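Local coordinates for protein amidohydrolase (PDB 4F0L) that probably acts as a metal-dependent deaminase of the amidohydrolase family, holding an iron(III) ion in its TIM-barrel active site, at residues E190-A193 and R194-G198; E339-Q342 and L343-Q347; E248-D251 and C252-W255. All blocks are in the same frame, centred on the assembly; numbering follows the deposited sequence.

Contact 1: residues E190-A193 and R194-G198; sequences ERFA and RLIEG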
loop_
_atom_site.group_PDB
_atom_site.type_symbol
_atom_site.label_atom_id
_atom_site.label_comp_id
_atom_site.label_asym_id
_atom_site.label_seq_id
_atom_site.Cartn_x
_atom_site.Cartn_y
_atom_site.Cartn_z
ATOM N N GLU B 190 23.859 -27.445 -21.541
ATOM C CA GLU B 190 25.232 -27.183 -21.880
ATOM C C GLU B 190 25.508 -25.674 -22.004
ATOM O O GLU B 190 26.469 -25.168 -21.419
ATOM C CB GLU B 190 25.600 -27.891 -23.186
ATOM C CG GLU B 190 27.082 -27.804 -23.525
ATOM C CD GLU B 190 27.448 -26.566 -24.340
ATOM O OE1 GLU B 190 26.537 -25.874 -24.896
ATOM O OE2 GLU B 190 28.676 -26.272 -24.411
ATOM N N ARG B 191 24.687 -24.967 -22.788
ATOM C CA ARG B 191 24.910 -23.534 -22.948
ATOM C C ARG B 191 24.638 -22.795 -21.640
ATOM O O ARG B 191 25.292 -21.787 -21.350
ATOM C CB ARG B 191 24.072 -22.940 -24.071
ATOM C CG ARG B 191 24.466 -21.507 -24.405
ATOM C CD ARG B 191 23.904 -21.080 -25.758
ATOM N NE ARG B 191 22.470 -20.834 -25.672
ATOM C CZ ARG B 191 21.627 -20.816 -26.706
ATOM N NH1 ARG B 191 22.064 -21.061 -27.933
ATOM N NH2 ARG B 191 20.328 -20.583 -26.503
ATOM N N PHE B 192 23.715 -23.329 -20.834
ATOM C CA PHE B 192 23.470 -22.782 -19.509
ATOM C C PHE B 192 24.700 -22.898 -18.594
ATOM O O PHE B 192 25.020 -21.925 -17.899
ATOM C CB PHE B 192 22.239 -23.427 -18.842
ATOM C CG PHE B 192 21.889 -22.817 -17.517
ATOM C CD1 PHE B 192 21.225 -21.594 -17.450
ATOM C CD2 PHE B 192 22.240 -23.439 -16.333
ATOM C CE1 PHE B 192 20.917 -21.006 -16.221
ATOM C CE2 PHE B 192 21.928 -22.853 -15.099
ATOM C CZ PHE B 192 21.275 -21.637 -15.048
ATOM N N ALA B 193 25.347 -24.077 -18.553
ATOM C CA ALA B 193 26.579 -24.237 -17.738
ATOM C C ALA B 193 27.643 -23.210 -18.177
ATOM O O ALA B 193 28.293 -22.577 -17.349
ATOM C CB ALA B 193 27.150 -25.669 -17.813
ATOM N N ARG B 194 27.821 -23.038 -19.476
ATOM C CA ARG B 194 28.774 -22.054 -19.972
ATOM C C ARG B 194 28.386 -20.619 -19.538
ATOM O O ARG B 194 29.229 -19.817 -19.213
ATOM C CB ARG B 194 28.907 -22.163 -21.488
ATOM C CG ARG B 194 29.750 -23.354 -21.954
ATOM C CD ARG B 194 30.144 -23.242 -23.429
ATOM N NE ARG B 194 29.000 -23.522 -24.290
ATOM C CZ ARG B 194 28.412 -22.649 -25.121
ATOM N NH1 ARG B 194 27.358 -23.058 -25.830
ATOM N NH2 ARG B 194 28.846 -21.386 -25.265
ATOM N N LEU B 195 27.095 -20.316 -19.491
ATOM C CA LEU B 195 26.647 -18.992 -19.049
ATOM C C LEU B 195 26.957 -18.800 -17.563
ATOM O O LEU B 195 27.475 -17.749 -17.160
ATOM C CB LEU B 195 25.148 -18.847 -19.301
ATOM C CG LEU B 195 24.471 -17.575 -18.767
ATOM C CD1 LEU B 195 24.892 -16.391 -19.594
ATOM C CD2 LEU B 195 22.977 -17.770 -18.804
ATOM N N ILE B 196 26.660 -19.820 -16.759
ATOM C CA ILE B 196 26.995 -19.806 -15.344
ATOM C C ILE B 196 28.508 -19.580 -15.135
ATOM O O ILE B 196 28.900 -18.796 -14.290
ATOM C CB ILE B 196 26.543 -21.110 -14.649
ATOM C CG1 ILE B 196 25.013 -21.120 -14.442
ATOM C CG2 ILE B 196 27.253 -21.300 -13.320
ATOM C CD1 ILE B 196 24.468 -20.009 -13.548
ATOM N N GLU B 197 29.339 -20.224 -15.949
ATOM C CA GLU B 197 30.768 -19.998 -15.910
ATOM C C GLU B 197 31.151 -18.536 -16.240
ATOM O O GLU B 197 31.976 -17.952 -15.546
ATOM C CB GLU B 197 31.494 -21.016 -16.834
ATOM C CG GLU B 197 33.006 -20.890 -16.875
ATOM C CD GLU B 197 33.661 -21.045 -15.513
ATOM O OE1 GLU B 197 33.088 -21.657 -14.596
ATOM O OE2 GLU B 197 34.779 -20.532 -15.353
ATOM N N GLY B 198 30.548 -17.945 -17.270
ATOM C CA GLY B 198 30.738 -16.508 -17.555
ATOM C C GLY B 198 30.352 -15.632 -16.370
ATOM O O GLY B 198 31.087 -14.718 -15.999
#
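In the amphipathic helix 189-203, an i to i+4 salt bridge joins Glu190 to Arg194 on the outer side, while Phe192 and Ile196 meet on the side turned to the barrel. NE and NH1 of Arg194 each take one carboxylate oxygen of Glu190. Arg194 NE lies 2.8 Å from Glu190 OE2, which it meets from above the carboxylate plane, whereas Glu190 OE1 receives Arg194 NH1, 3.1 Å away, on its syn lone pair. Both oxygens stay close to the guanidinium plane, although the two flat groups are turned 35° apart. Bends at chi2 of Glu190 and chi3 of Arg194 bring them together. Arg191 CG also lies against Arg194 NH1 at 3.6 Å; its own guanidinium turns back to Asn187 and Ile186. On the inner side, Ile196 CG1 sits over one face of the Phe192 ring, 4.0 Å from the centroid, in a CH-pi contact. CG of Phe192 is anti to the backbone N (chi1 -176°), and the ring thereby reaches Pro165 of strand 160-167 and Val213 of strand 210-215. Ile196 N bonds Phe192 O at 2.9 Å. A charged outer face and an apolar inner one mark a helix laid against TIM-barrel strands.

Contact 2: residues E339-Q342 and L343-Q347; sequences ELRQ and LEYSQ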
loop_
_atom_site.group_PDB
_atom_site.type_symbol
_atom_site.label_atom_id
_atom_site.label_comp_id
_atom_site.label_asym_id
_atom_site.label_seq_id
_atom_site.Cartn_x
_atom_site.Cartn_y
_atom_site.Cartn_z
ATOM N N GLU B 339 5.234 -4.357 0.918
ATOM C CA GLU B 339 5.176 -5.787 0.835
ATOM C C GLU B 339 4.642 -6.465 2.099
ATOM O O GLU B 339 3.765 -7.354 2.040
ATOM C CB GLU B 339 6.538 -6.378 0.486
ATOM C CG GLU B 339 7.063 -5.930 -0.860
ATOM C CD GLU B 339 6.370 -6.537 -2.074
ATOM O OE1 GLU B 339 5.488 -7.378 -1.894
ATOM O OE2 GLU B 339 6.707 -6.144 -3.227
ATOM N N LEU B 340 5.160 -6.057 3.245
ATOM C CA LEU B 340 4.778 -6.692 4.495
ATOM C C LEU B 340 3.326 -6.363 4.814
ATOM O O LEU B 340 2.556 -7.242 5.291
ATOM C CB LEU B 340 5.704 -6.261 5.635
ATOM C CG LEU B 340 7.150 -6.750 5.509
ATOM C CD1 LEU B 340 7.977 -6.305 6.723
ATOM C CD2 LEU B 340 7.200 -8.273 5.307
ATOM N N ARG B 341 2.946 -5.104 4.622
ATOM C CA ARG B 341 1.565 -4.710 4.853
ATOM C C ARG B 341 0.637 -5.544 3.976
ATOM O O ARG B 341 -0.387 -6.065 4.454
ATOM C CB ARG B 341 1.417 -3.222 4.564
ATOM C CG ARG B 341 0.105 -2.634 4.871
ATOM C CD ARG B 341 0.190 -1.100 4.928
ATOM N NE ARG B 341 0.491 -0.520 3.633
ATOM C CZ ARG B 341 1.621 0.108 3.295
ATOM N NH1 ARG B 341 1.753 0.579 2.064
ATOM N NH2 ARG B 341 2.625 0.294 4.136
ATOM N N GLN B 342 0.958 -5.649 2.690
ATOM C CA GLN B 342 0.126 -6.443 1.766
ATOM C C GLN B 342 0.034 -7.921 2.187
ATOM O O GLN B 342 -1.048 -8.517 2.153
ATOM C CB GLN B 342 0.611 -6.294 0.331
ATOM C CG GLN B 342 -0.107 -7.162 -0.714
ATOM C CD GLN B 342 -1.584 -6.873 -0.813
ATOM O OE1 GLN B 342 -1.989 -5.725 -0.678
ATOM N NE2 GLN B 342 -2.410 -7.917 -1.001
ATOM N N LEU B 343 1.156 -8.500 2.624
ATOM C CA LEU B 343 1.125 -9.855 3.145
ATOM C C LEU B 343 0.113 -9.988 4.303
ATOM O O LEU B 343 -0.818 -10.806 4.231
ATOM C CB LEU B 343 2.516 -10.289 3.581
ATOM C CG LEU B 343 2.653 -11.658 4.230
ATOM C CD1 LEU B 343 2.114 -12.777 3.336
ATOM C CD2 LEU B 343 4.122 -11.865 4.649
ATOM N N GLU B 344 0.248 -9.150 5.326
ATOM C CA GLU B 344 -0.642 -9.212 6.460
ATOM C C GLU B 344 -2.079 -8.964 6.052
ATOM O O GLU B 344 -2.977 -9.706 6.477
ATOM C CB GLU B 344 -0.184 -8.215 7.539
ATOM C CG GLU B 344 -1.112 -8.013 8.754
ATOM C CD GLU B 344 -1.332 -9.238 9.621
ATOM O OE1 GLU B 344 -0.581 -10.262 9.525
ATOM O OE2 GLU B 344 -2.292 -9.186 10.423
ATOM N N TYR B 345 -2.308 -7.919 5.255
ATOM C CA TYR B 345 -3.664 -7.528 4.947
ATOM C C TYR B 345 -4.340 -8.590 4.090
ATOM O O TYR B 345 -5.547 -8.784 4.208
ATOM C CB TYR B 345 -3.763 -6.140 4.283
ATOM C CG TYR B 345 -3.531 -4.934 5.210
ATOM C CD1 TYR B 345 -3.346 -5.079 6.585
ATOM C CD2 TYR B 345 -3.564 -3.658 4.703
ATOM C CE1 TYR B 345 -3.165 -3.975 7.420
ATOM C CE2 TYR B 345 -3.369 -2.548 5.523
ATOM C CZ TYR B 345 -3.212 -2.708 6.888
ATOM O OH TYR B 345 -3.044 -1.593 7.679
ATOM N N SER B 346 -3.586 -9.294 3.243
ATOM C CA SER B 346 -4.169 -10.362 2.450
ATOM C C SER B 346 -4.705 -11.394 3.441
ATOM O O SER B 346 -5.776 -11.987 3.216
ATOM C CB SER B 346 -3.168 -10.973 1.458
ATOM O OG SER B 346 -2.105 -11.672 2.090
ATOM N N GLN B 347 -3.980 -11.590 4.538
ATOM C CA GLN B 347 -4.404 -12.564 5.531
ATOM C C GLN B 347 -5.631 -12.075 6.297
ATOM O O GLN B 347 -6.565 -12.865 6.531
ATOM C CB GLN B 347 -3.259 -12.960 6.474
ATOM C CG GLN B 347 -2.002 -13.469 5.746
ATOM C CD GLN B 347 -2.280 -14.630 4.818
ATOM O OE1 GLN B 347 -1.863 -14.631 3.646
ATOM N NE2 GLN B 347 -2.976 -15.615 5.321
#
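Arg341 and Tyr345, one turn apart on helix 336-351, make the close side-chain contact of this segment pair. Arg341 CG lies over one face of the Tyr345 ring, displaced from the ring centre to the CE2 side and 3.5 Å from Tyr345 CE2, in a CH-pi contact. The aliphatic part of the arginine does the touching; beyond it the chain bends at chi3 (66°), and the guanidinium, tilted 62° to the ring, leaves for Asp338 and the carbonyl of Ile416. The hydroxyl end of the ring is held as well, Tyr345 OH being hydrogen-bonded to Asn306 of the second subunit. Tyr345 N bonds Arg341 O at 2.8 Å. Next to this pair, Ser346 OG, lying between the backbone N and the carbonyl carbon (chi1 67°), folds back to Leu343 O at 2.6 Å; Gln347 N bonds Leu343 O too, at 3.3 Å, and both donors approach on one side of the carbonyl.

Looser is the approach of the partly exposed Gln342 to Ser346, NE2 to CB at 4.0 Å, though Gln342 also packs on Leu349 of the second subunit. The buried carboxylate of Glu339 is met by Val302 N. Leu340 and Leu343 pack on Leu368 and strand 323-326, while the Arg341-Tyr345 pair faces the second subunit, as befits a helix following the last strand of the TIM barrel.

Contact 3: residues E248-D251 and C252-W255; sequences EVED and CIAW
Four successive i to i+4 hydrogen bonds carry the backbone of helix 246-256 from Glu248-Asp251 into Cys252-Trp255, running from Cys252 N to Glu248 O at 2.8 Å, through Ile253 N to Val249 O and Ala254 N to Glu250 O, both 2.9 Å, and on to Trp255 N to Asp251 O at 3.0 Å.

Among the side chains, Val249 and Ile253 form the apolar pair and run alongside each other in a common direction. Contact is made by one methyl of each, Val249 CG1 and Ile253 CD1, 4.0 Å apart. Val249 CG1 is anti to the backbone N (chi1 169°), which swings it toward the next turn, and the extended chi2 of Ile253 (168°) carries CD1 back to meet it. On the way, Ile253 CG1 passes 3.3 Å from Val249 O, so that the branched side chain lies close along the carbonyl its own backbone N-H engages. Glu250 approaches the same isoleucine more loosely, with Glu250 OE1 4.3 Å from Ile253 CD1. Cys252 rests its CB against Glu248 O at 3.3 Å.

Two acidic side chains, Glu248 and Asp251, have partners beyond the helix. Glu248 OE2 accepts from Ala243 N, two residues beyond the iron ligand His241, and Asp251 OD2 forms a salt bridge with Arg219. The first bond ties the helix to the loop after strand 238-242, the second to the loop after strand 210-215. Val249 and Cys252 pack on Pro260 at the start of helix 260-267, whose Trp263 meets the indole of Trp255, and Phe173 lies against Asp251, Cys252 and Trp255.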
loop_
_atom_site.group_PDB
_atom_site.type_symbol
_atom_site.label_atom_id
_atom_site.label_comp_id
_atom_site.label_asym_id
_atom_site.label_seq_id
_atom_site.Cartn_x
_atom_site.Cartn_y
_atom_site.Cartn_z
ATOM N N GLU B 248 -1.752 -23.269 -13.267
ATOM C CA GLU B 248 -0.544 -24.132 -13.194
ATOM C C GLU B 248 -0.806 -25.396 -12.384
ATOM O O GLU B 248 -0.357 -26.464 -12.758
ATOM C CB GLU B 248 0.698 -23.387 -12.611
ATOM C CG GLU B 248 1.894 -24.310 -12.398
ATOM C CD GLU B 248 3.089 -23.659 -11.704
ATOM O OE1 GLU B 248 3.561 -22.616 -12.179
ATOM O OE2 GLU B 248 3.588 -24.217 -10.714
ATOM N N VAL B 249 -1.512 -25.256 -11.276
ATOM C CA VAL B 249 -1.860 -26.395 -10.412
ATOM C C VAL B 249 -2.711 -27.413 -11.189
ATOM O O VAL B 249 -2.396 -28.607 -11.172
ATOM C CB VAL B 249 -2.603 -25.923 -9.155
ATOM C CG1 VAL B 249 -3.203 -27.090 -8.368
ATOM C CG2 VAL B 249 -1.689 -25.072 -8.282
ATOM N N GLU B 250 -3.729 -26.916 -11.898
ATOM C CA GLU B 250 -4.596 -27.754 -12.711
ATOM C C GLU B 250 -3.773 -28.474 -13.816
ATOM O O GLU B 250 -3.891 -29.688 -13.994
ATOM C CB GLU B 250 -5.725 -26.910 -13.387
ATOM C CG GLU B 250 -6.689 -26.067 -12.540
ATOM C CD GLU B 250 -7.504 -26.851 -11.525
ATOM O OE1 GLU B 250 -6.923 -27.673 -10.773
ATOM O OE2 GLU B 250 -8.740 -26.616 -11.472
ATOM N N ASP B 251 -2.939 -27.726 -14.539
ATOM C CA ASP B 251 -2.133 -28.310 -15.604
ATOM C C ASP B 251 -1.146 -29.330 -15.040
ATOM O O ASP B 251 -0.906 -30.364 -15.673
ATOM C CB ASP B 251 -1.382 -27.224 -16.392
ATOM C CG ASP B 251 -2.315 -26.341 -17.208
ATOM O OD1 ASP B 251 -3.467 -26.741 -17.447
ATOM O OD2 ASP B 251 -1.905 -25.230 -17.599
ATOM N N CYS B 252 -0.564 -29.028 -13.874
ATOM C CA CYS B 252 0.420 -29.925 -13.268
ATOM C C CYS B 252 -0.258 -31.230 -12.890
ATOM O O CYS B 252 0.280 -32.311 -13.166
ATOM C CB CYS B 252 1.091 -29.329 -12.032
ATOM S SG CYS B 252 2.467 -30.371 -11.474
ATOM N N ILE B 253 -1.456 -31.126 -12.310
ATOM C CA ILE B 253 -2.243 -32.307 -11.982
ATOM C C ILE B 253 -2.548 -33.122 -13.240
ATOM O O ILE B 253 -2.383 -34.346 -13.238
ATOM C CB ILE B 253 -3.564 -31.938 -11.273
ATOM C CG1 ILE B 253 -3.272 -31.494 -9.826
ATOM C CG2 ILE B 253 -4.538 -33.119 -11.290
ATOM C CD1 ILE B 253 -4.453 -30.841 -9.131
ATOM N N ALA B 254 -2.966 -32.454 -14.315
ATOM C CA ALA B 254 -3.291 -33.184 -15.548
ATOM C C ALA B 254 -2.061 -33.932 -16.084
ATOM O O ALA B 254 -2.175 -35.034 -16.601
ATOM C CB ALA B 254 -3.866 -32.245 -16.608
ATOM N N TRP B 255 -0.882 -33.336 -15.948
ATOM C CA TRP B 255 0.369 -33.913 -16.467
ATOM C C TRP B 255 0.917 -35.037 -15.623
ATOM O O TRP B 255 1.392 -36.034 -16.168
ATOM C CB TRP B 255 1.426 -32.823 -16.617
ATOM C CG TRP B 255 2.809 -33.347 -16.896
ATOM C CD1 TRP B 255 3.240 -34.051 -18.013
ATOM C CD2 TRP B 255 3.997 -33.199 -16.055
ATOM N NE1 TRP B 255 4.579 -34.338 -17.923
ATOM C CE2 TRP B 255 5.100 -33.854 -16.776
ATOM C CE3 TRP B 255 4.253 -32.604 -14.827
ATOM C CZ2 TRP B 255 6.397 -33.922 -16.248
ATOM C CZ3 TRP B 255 5.555 -32.672 -14.314
ATOM C CH2 TRP B 255 6.598 -33.309 -15.004
#

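In the fold
All three contacts are short stretches of helix sharing the i to i+4 backbone ladder, but each belongs to a different helix of the amidohydrolase barrel, and none touches another. Contact 2 is the buried one, set between neighbouring helices and the second subunit, and it features an aliphatic-on-aromatic contact. Contacts 1 and 3 are partly buried: contact 1 pairs charges outside and hydrocarbon inside, whereas contact 3 has a lone methyl pair and ties Glu248 and Asp251 to loops. Contacts 1 and 2, with centres 38 Å apart, lie on opposite sides of the chain's centre. Contact 1 is remote from the metal site, while the side chains of Glu339 and Glu248 each lie about 11 Å from the bound iron(III) ion.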